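Putative oxidoreductase yhhX (Escherichia coli K-12, PDB 3F4L) probably acts as an NADP-dependent oxidoreductase of the Gfo/Idh/MocA family, perhaps oxidising scyllo-inositol. Local coordinates at residues V69-C72 against S77-E80; R84-G89 against F109-S114; K96-T99 against Q104-E107. One frame throughout, in Å; residues are numbered along the deposited sequence.

Contact 1: residues V69-C72 against S77-E80; sequences VVVC and SHFE
His-78 CB leaves the first turn of helix 78-87 and stands 4.6 Å from Val-71 CG1. The methyl already lies near the backbone here, 4.1 Å from His-78 CA. The ring then reaches past the valine toward the end of strand 66-71, because CG is anti to its own carbonyl carbon (chi1 -73°). CD2 makes the closest approach, 3.9 Å from Val-71 CG1, and the methyl meets the ring obliquely. Val-71 and His-78 lie alongside, pointing opposite ways. Further out, Val-71 O sits 4.2 Å above one face of the imidazole, displaced toward the rim. At the far end His-78 NE2 comes within 4.5 Å of Cys-72 C and is hydrogen-bonded to Thr-73 O. This is the strand-to-helix turn of a beta-alpha-beta unit, strand 66-71, helix 78-87 and strand 91-94, in the Rossmann-fold domain. Val-71 is hydrogen-bonded through its backbone to Leu-93 of the neighbouring parallel strand. Its CG1 is anti to the backbone N (chi1 -175°), which carries that methyl toward the helix. The CB of Cys-72 points away from this helix, and its side chain packs on Ser-13, Thr-14 and His-18 of helix 12-22. The remaining ring nitrogen, His-78 ND1, is bonded to Pro-97 O. Both nitrogens of this buried ring therefore face carbonyl oxygens, which fixes its rotation.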
loop_
_atom_site.group_PDB
_atom_site.type_symbol
_atom_site.label_atom_id
_atom_site.label_comp_id
_atom_site.label_asym_id
_atom_site.label_seq_id
_atom_site.Cartn_x
_atom_site.Cartn_y
_atom_site.Cartn_z
ATOM N N VAL A 69 27.443 -18.012 22.421
ATOM C CA VAL A 69 28.370 -17.240 21.605
ATOM C C VAL A 69 27.517 -16.362 20.689
ATOM O O VAL A 69 26.600 -16.851 20.042
ATOM C CB VAL A 69 29.273 -18.168 20.760
ATOM C CG1 VAL A 69 30.096 -17.352 19.790
ATOM C CG2 VAL A 69 30.191 -18.975 21.697
ATOM N N VAL A 70 27.804 -15.066 20.658
ATOM C CA VAL A 70 27.035 -14.139 19.820
ATOM C C VAL A 70 27.900 -13.668 18.650
ATOM O O VAL A 70 28.875 -12.962 18.846
ATOM C CB VAL A 70 26.572 -12.935 20.653
ATOM C CG1 VAL A 70 25.625 -12.045 19.842
ATOM C CG2 VAL A 70 25.892 -13.430 21.915
ATOM N N VAL A 71 27.535 -14.067 17.435
ATOM C CA VAL A 71 28.292 -13.713 16.240
ATOM C C VAL A 71 27.824 -12.387 15.647
ATOM O O VAL A 71 26.706 -12.286 15.137
ATOM C CB VAL A 71 28.159 -14.815 15.189
ATOM C CG1 VAL A 71 29.044 -14.504 14.000
ATOM C CG2 VAL A 71 28.523 -16.162 15.809
ATOM N N CYS A 72 28.689 -11.380 15.725
ATOM C CA CYS A 72 28.388 -10.034 15.236
ATOM C C CYS A 72 29.431 -9.529 14.256
ATOM O O CYS A 72 29.632 -8.326 14.144
ATOM C CB CYS A 72 28.345 -9.049 16.399
ATOM S SG CYS A 72 27.334 -9.566 17.768
ATOM N N SER A 77 31.013 -14.062 7.327
ATOM C CA SER A 77 31.663 -15.009 8.220
ATOM C C SER A 77 30.708 -15.607 9.244
ATOM O O SER A 77 31.115 -16.418 10.077
ATOM C CB SER A 77 32.857 -14.338 8.917
ATOM O OG SER A 77 32.456 -13.244 9.720
ATOM N N HIS A 78 29.434 -15.230 9.166
ATOM C CA HIS A 78 28.442 -15.741 10.105
ATOM C C HIS A 78 28.308 -17.257 10.092
ATOM O O HIS A 78 28.306 -17.891 11.144
ATOM C CB HIS A 78 27.068 -15.112 9.846
ATOM C CG HIS A 78 26.971 -13.679 10.263
ATOM N ND1 HIS A 78 25.785 -12.973 10.227
ATOM C CD2 HIS A 78 27.911 -12.816 10.714
ATOM C CE1 HIS A 78 26.003 -11.737 10.639
ATOM N NE2 HIS A 78 27.283 -11.615 10.940
ATOM N N PHE A 79 28.193 -17.851 8.911
ATOM C CA PHE A 79 28.051 -19.301 8.849
ATOM C C PHE A 79 29.252 -20.004 9.470
ATOM O O PHE A 79 29.099 -20.911 10.296
ATOM C CB PHE A 79 27.904 -19.784 7.408
ATOM C CG PHE A 79 27.893 -21.279 7.284
ATOM C CD1 PHE A 79 26.781 -22.009 7.687
ATOM C CD2 PHE A 79 29.018 -21.963 6.826
ATOM C CE1 PHE A 79 26.790 -23.399 7.638
ATOM C CE2 PHE A 79 29.035 -23.355 6.774
ATOM C CZ PHE A 79 27.920 -24.073 7.180
ATOM N N GLU A 80 30.441 -19.578 9.058
ATOM C CA GLU A 80 31.686 -20.164 9.539
ATOM C C GLU A 80 31.842 -20.089 11.054
ATOM O O GLU A 80 32.147 -21.092 11.696
ATOM C CB GLU A 80 32.879 -19.491 8.852
ATOM C CG GLU A 80 34.215 -20.168 9.116
ATOM C CD GLU A 80 34.243 -21.623 8.665
ATOM O OE1 GLU A 80 35.284 -22.291 8.867
ATOM O OE2 GLU A 80 33.227 -22.098 8.110
#

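Contact 2: residues R84-G89 against F109-S114; sequences RALEAG and FALAKS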
loop_
_atom_site.group_PDB
_atom_site.type_symbol
_atom_site.label_atom_id
_atom_site.label_comp_id
_atom_site.label_asym_id
_atom_site.label_seq_id
_atom_site.Cartn_x
_atom_site.Cartn_y
_atom_site.Cartn_z
ATOM N N ARG A 84 31.485 -23.199 13.821
ATOM C CA ARG A 84 32.607 -23.480 14.706
ATOM C C ARG A 84 32.155 -23.453 16.159
ATOM O O ARG A 84 32.561 -24.304 16.952
ATOM C CB ARG A 84 33.736 -22.476 14.471
ATOM C CG ARG A 84 34.509 -22.728 13.188
ATOM C CD ARG A 84 35.676 -21.773 13.053
ATOM N NE ARG A 84 36.625 -21.894 14.160
ATOM C CZ ARG A 84 37.732 -21.167 14.263
ATOM N NH1 ARG A 84 38.019 -20.269 13.329
ATOM N NH2 ARG A 84 38.559 -21.342 15.286
ATOM N N ALA A 85 31.301 -22.491 16.507
ATOM C CA ALA A 85 30.803 -22.398 17.875
ATOM C C ALA A 85 29.973 -23.636 18.218
ATOM O O ALA A 85 30.130 -24.217 19.284
ATOM C CB ALA A 85 29.970 -21.137 18.052
ATOM N N LEU A 86 29.095 -24.054 17.313
ATOM C CA LEU A 86 28.280 -25.236 17.589
ATOM C C LEU A 86 29.143 -26.494 17.768
ATOM O O LEU A 86 28.851 -27.340 18.619
ATOM C CB LEU A 86 27.265 -25.471 16.468
ATOM C CG LEU A 86 26.136 -24.444 16.389
ATOM C CD1 LEU A 86 25.301 -24.695 15.142
ATOM C CD2 LEU A 86 25.284 -24.524 17.653
ATOM N N GLU A 87 30.201 -26.614 16.973
ATOM C CA GLU A 87 31.081 -27.777 17.072
ATOM C C GLU A 87 31.847 -27.761 18.391
ATOM O O GLU A 87 32.288 -28.809 18.874
ATOM C CB GLU A 87 32.045 -27.817 15.878
ATOM C CG GLU A 87 31.309 -27.857 14.541
ATOM C CD GLU A 87 32.224 -27.791 13.331
ATOM O OE1 GLU A 87 33.226 -27.047 13.364
ATOM O OE2 GLU A 87 31.923 -28.474 12.328
ATOM N N ALA A 88 31.989 -26.574 18.981
ATOM C CA ALA A 88 32.682 -26.440 20.256
ATOM C C ALA A 88 31.699 -26.656 21.401
ATOM O O ALA A 88 32.054 -26.529 22.576
ATOM C CB ALA A 88 33.332 -25.070 20.369
ATOM N N GLY A 89 30.460 -26.979 21.038
ATOM C CA GLY A 89 29.426 -27.246 22.019
ATOM C C GLY A 89 28.725 -26.035 22.599
ATOM O O GLY A 89 28.127 -26.122 23.662
ATOM N N PHE A 109 20.904 -25.564 11.527
ATOM C CA PHE A 109 19.878 -26.127 12.399
ATOM C C PHE A 109 20.076 -27.637 12.612
ATOM O O PHE A 109 19.913 -28.138 13.726
ATOM C CB PHE A 109 18.483 -25.858 11.821
ATOM C CG PHE A 109 18.075 -24.413 11.858
ATOM C CD1 PHE A 109 18.025 -23.723 13.068
ATOM C CD2 PHE A 109 17.707 -23.754 10.695
ATOM C CE1 PHE A 109 17.607 -22.395 13.116
ATOM C CE2 PHE A 109 17.287 -22.428 10.729
ATOM C CZ PHE A 109 17.236 -21.747 11.946
ATOM N N ALA A 110 20.435 -28.355 11.550
ATOM C CA ALA A 110 20.664 -29.796 11.660
ATOM C C ALA A 110 21.805 -30.070 12.643
ATOM O O ALA A 110 21.688 -30.917 13.535
ATOM C CB ALA A 110 20.988 -30.380 10.297
ATOM N N LEU A 111 22.906 -29.343 12.480
ATOM C CA LEU A 111 24.050 -29.492 13.367
ATOM C C LEU A 111 23.652 -29.209 14.817
ATOM O O LEU A 111 23.954 -29.991 15.719
ATOM C CB LEU A 111 25.166 -28.534 12.948
ATOM C CG LEU A 111 26.381 -28.463 13.878
ATOM C CD1 LEU A 111 26.961 -29.861 14.077
ATOM C CD2 LEU A 111 27.426 -27.528 13.287
ATOM N N ALA A 112 22.972 -28.087 15.043
ATOM C CA ALA A 112 22.547 -27.724 16.394
ATOM C C ALA A 112 21.689 -28.817 17.022
ATOM O O ALA A 112 21.890 -29.199 18.178
ATOM C CB ALA A 112 21.772 -26.405 16.366
ATOM N N LYS A 113 20.725 -29.311 16.252
ATOM C CA LYS A 113 19.824 -30.361 16.720
ATOM C C LYS A 113 20.577 -31.613 17.170
ATOM O O LYS A 113 20.286 -32.174 18.227
ATOM C CB LYS A 113 18.826 -30.727 15.615
ATOM C CG LYS A 113 17.799 -29.642 15.320
ATOM C CD LYS A 113 16.930 -29.976 14.106
ATOM C CE LYS A 113 17.729 -29.899 12.809
ATOM N NZ LYS A 113 16.914 -30.152 11.587
ATOM N N SER A 114 21.551 -32.040 16.372
ATOM C CA SER A 114 22.329 -33.237 16.686
ATOM C C SER A 114 23.148 -33.094 17.961
ATOM O O SER A 114 23.563 -34.089 18.555
ATOM C CB SER A 114 23.260 -33.576 15.524
ATOM O OG SER A 114 24.270 -32.592 15.387
#
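Leu-86 lies against Leu-111, with its CB 3.8 Å from Leu-111 CD2. Its branch end continues the overlap, and Leu-86 CD1 lies 4.0 Å from the same CD2 methyl. The two leucines overlap head to tail, each reaching toward the other's helix. The tip of Leu-86 also straddles a small neighbour. Its CD1 is 4.1 Å from Ala-112 CB, and its CD2 is 4.2 Å from that atom. The short alanine lets the leucine tip come close to helix 102-115, and the closest pair of CA atoms is Leu-86 and Ala-112, 6.4 Å apart. Two helices of the Rossmann-fold domain, 78-87 and 102-115, pack side by side here. Under them lies the parallel sheet: Leu-86 also touches Val-92 and Val-119, and Ala-112 touches Val-119. Leu-111 sits nearer the solvent edge. Its CG is anti to the backbone N (chi1 174°), which swings CD2 across the groove to the other helix. There Leu-111 CD2 lies 4.1 Å from Glu-87 CG, in the aliphatic part of that side chain, and the two side chains are nearly perpendicular. An alanine at Leu-111 would remove CD2, and would probably leave a gap beside Leu-86 CB and Glu-87 CG. The peptide oxygen of Leu-111 also accepts a bond from Ser-114 OG at 2.6 Å, with the hydroxyl tilted 24° from the carbonyl plane. Helix 78-87 ends just beyond the contact in a Schellman motif. Gly-89 takes up the positive phi, and its N is bonded to Leu-86 O at 2.9 Å.

Contact 3: residues K96-T99 against Q104-E107; sequences KPFT and QAKE
Thr-99 and Phe-98 meet the first turns of helix 102-115 just after the Glu-Lys-Pro motif of the Gfo/Idh/MocA family, Glu-95 to Pro-97. The peptide bond before Pro-97 is cis. The contact lies in the loop that leads from strand 91-94 of the Rossmann fold into this helix. Apolar packing carries it. The Phe-98 ring turns its edge to the helix, and Ala-105 CB lies near the ring plane, 3.9 Å from Phe-98 CD2. Thr-99 CB lies 3.9 Å from Gln-104 CB, and Thr-99 CG2 rests over the Ala-105 backbone, 3.8 Å from its N. Helix 319-331 packs against it: Leu-326 touches both Thr-99 and Ala-105, and Val-322 touches Phe-98. Polar bonds run within the connecting turn. Thr-99 OG1 is bonded to Thr-101 O, while Thr-101 OG1 is bonded to Gln-104 N. Thr-99 OG1 stands between its backbone N and carbonyl carbon (chi1 51°), which leaves the oxygen facing the helix. It approaches Ala-105 N to 3.4 Å at an angle too poor for a hydrogen bond, and its nearest atom there is the methyl carbon Ala-105 CB, at 3.3 Å.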
loop_
_atom_site.group_PDB
_atom_site.type_symbol
_atom_site.label_atom_id
_atom_site.label_comp_id
_atom_site.label_asym_id
_atom_site.label_seq_id
_atom_site.Cartn_x
_atom_site.Cartn_y
_atom_site.Cartn_z
ATOM N N LYS A 96 21.957 -10.422 11.948
ATOM C CA LYS A 96 21.554 -10.414 10.539
ATOM C C LYS A 96 22.772 -10.256 9.627
ATOM O O LYS A 96 23.642 -9.433 9.888
ATOM C CB LYS A 96 20.568 -9.262 10.286
ATOM C CG LYS A 96 19.334 -9.278 11.195
ATOM C CD LYS A 96 19.647 -8.891 12.656
ATOM C CE LYS A 96 20.085 -7.425 12.760
ATOM N NZ LYS A 96 20.127 -6.910 14.161
ATOM N N PRO A 97 22.864 -11.059 8.553
ATOM C CA PRO A 97 21.952 -12.117 8.108
ATOM C C PRO A 97 22.370 -13.443 8.746
ATOM O O PRO A 97 23.557 -13.698 8.917
ATOM C CB PRO A 97 22.158 -12.151 6.586
ATOM C CG PRO A 97 23.216 -11.071 6.294
ATOM C CD PRO A 97 23.950 -10.894 7.579
ATOM N N PHE A 98 21.393 -14.270 9.093
ATOM C CA PHE A 98 21.648 -15.571 9.717
ATOM C C PHE A 98 22.720 -16.340 8.949
ATOM O O PHE A 98 23.735 -16.755 9.511
ATOM C CB PHE A 98 20.350 -16.379 9.750
ATOM C CG PHE A 98 20.402 -17.565 10.659
ATOM C CD1 PHE A 98 20.768 -17.415 11.995
ATOM C CD2 PHE A 98 20.085 -18.829 10.187
ATOM C CE1 PHE A 98 20.818 -18.512 12.852
ATOM C CE2 PHE A 98 20.132 -19.941 11.038
ATOM C CZ PHE A 98 20.499 -19.777 12.372
ATOM N N THR A 99 22.480 -16.521 7.656
ATOM C CA THR A 99 23.411 -17.212 6.767
ATOM C C THR A 99 23.237 -16.604 5.394
ATOM O O THR A 99 22.239 -15.928 5.132
ATOM C CB THR A 99 23.120 -18.731 6.653
ATOM O OG1 THR A 99 21.734 -18.937 6.347
ATOM C CG2 THR A 99 23.478 -19.445 7.947
ATOM N N GLN A 104 22.569 -23.275 3.863
ATOM C CA GLN A 104 23.467 -23.121 5.006
ATOM C C GLN A 104 22.677 -22.996 6.303
ATOM O O GLN A 104 23.087 -23.520 7.339
ATOM C CB GLN A 104 24.364 -21.894 4.838
ATOM C CG GLN A 104 25.509 -22.104 3.878
ATOM C CD GLN A 104 26.312 -20.846 3.654
ATOM O OE1 GLN A 104 25.858 -19.914 2.987
ATOM N NE2 GLN A 104 27.511 -20.804 4.217
ATOM N N ALA A 105 21.551 -22.291 6.246
ATOM C CA ALA A 105 20.708 -22.124 7.423
ATOM C C ALA A 105 20.217 -23.502 7.848
ATOM O O ALA A 105 20.281 -23.869 9.020
ATOM C CB ALA A 105 19.525 -21.228 7.101
ATOM N N LYS A 106 19.736 -24.271 6.878
ATOM C CA LYS A 106 19.236 -25.606 7.166
ATOM C C LYS A 106 20.336 -26.474 7.757
ATOM O O LYS A 106 20.073 -27.307 8.618
ATOM C CB LYS A 106 18.674 -26.245 5.892
ATOM C CG LYS A 106 17.431 -25.537 5.370
ATOM C CD LYS A 106 16.789 -26.276 4.201
ATOM C CE LYS A 106 15.482 -25.607 3.823
ATOM N NZ LYS A 106 14.884 -26.137 2.572
ATOM N N GLU A 107 21.566 -26.263 7.299
ATOM C CA GLU A 107 22.717 -27.023 7.783
ATOM C C GLU A 107 23.046 -26.663 9.234
ATOM O O GLU A 107 23.417 -27.523 10.036
ATOM C CB GLU A 107 23.930 -26.738 6.901
ATOM C CG GLU A 107 25.105 -27.660 7.151
ATOM C CD GLU A 107 26.263 -27.370 6.218
ATOM O OE1 GLU A 107 26.003 -27.095 5.023
ATOM O OE2 GLU A 107 27.427 -27.427 6.671
#

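All three contacts belong to the Rossmann-fold domain. Contacts 1 and 3 are buried, whereas contact 2 is partly open to solvent. Contacts 1 and 2 share helix 78-87 near its two ends, and Val-69 CB touches Ala-85 CB between them. Contacts 2 and 3 share helix 102-115, where the rings of Phe-98 and Phe-109 meet. Contacts 1 and 3 are joined by a polar link and by the Phe-79 ring, which packs on Gln-104 and Glu-107. Their chemistry follows their place. Contact 1, strand to helix, and contact 3, loop to helix, combine apolar packing with hydrogen bonds to neighbouring loop residues. Helix-to-helix contact 2 relies on aliphatic side chains.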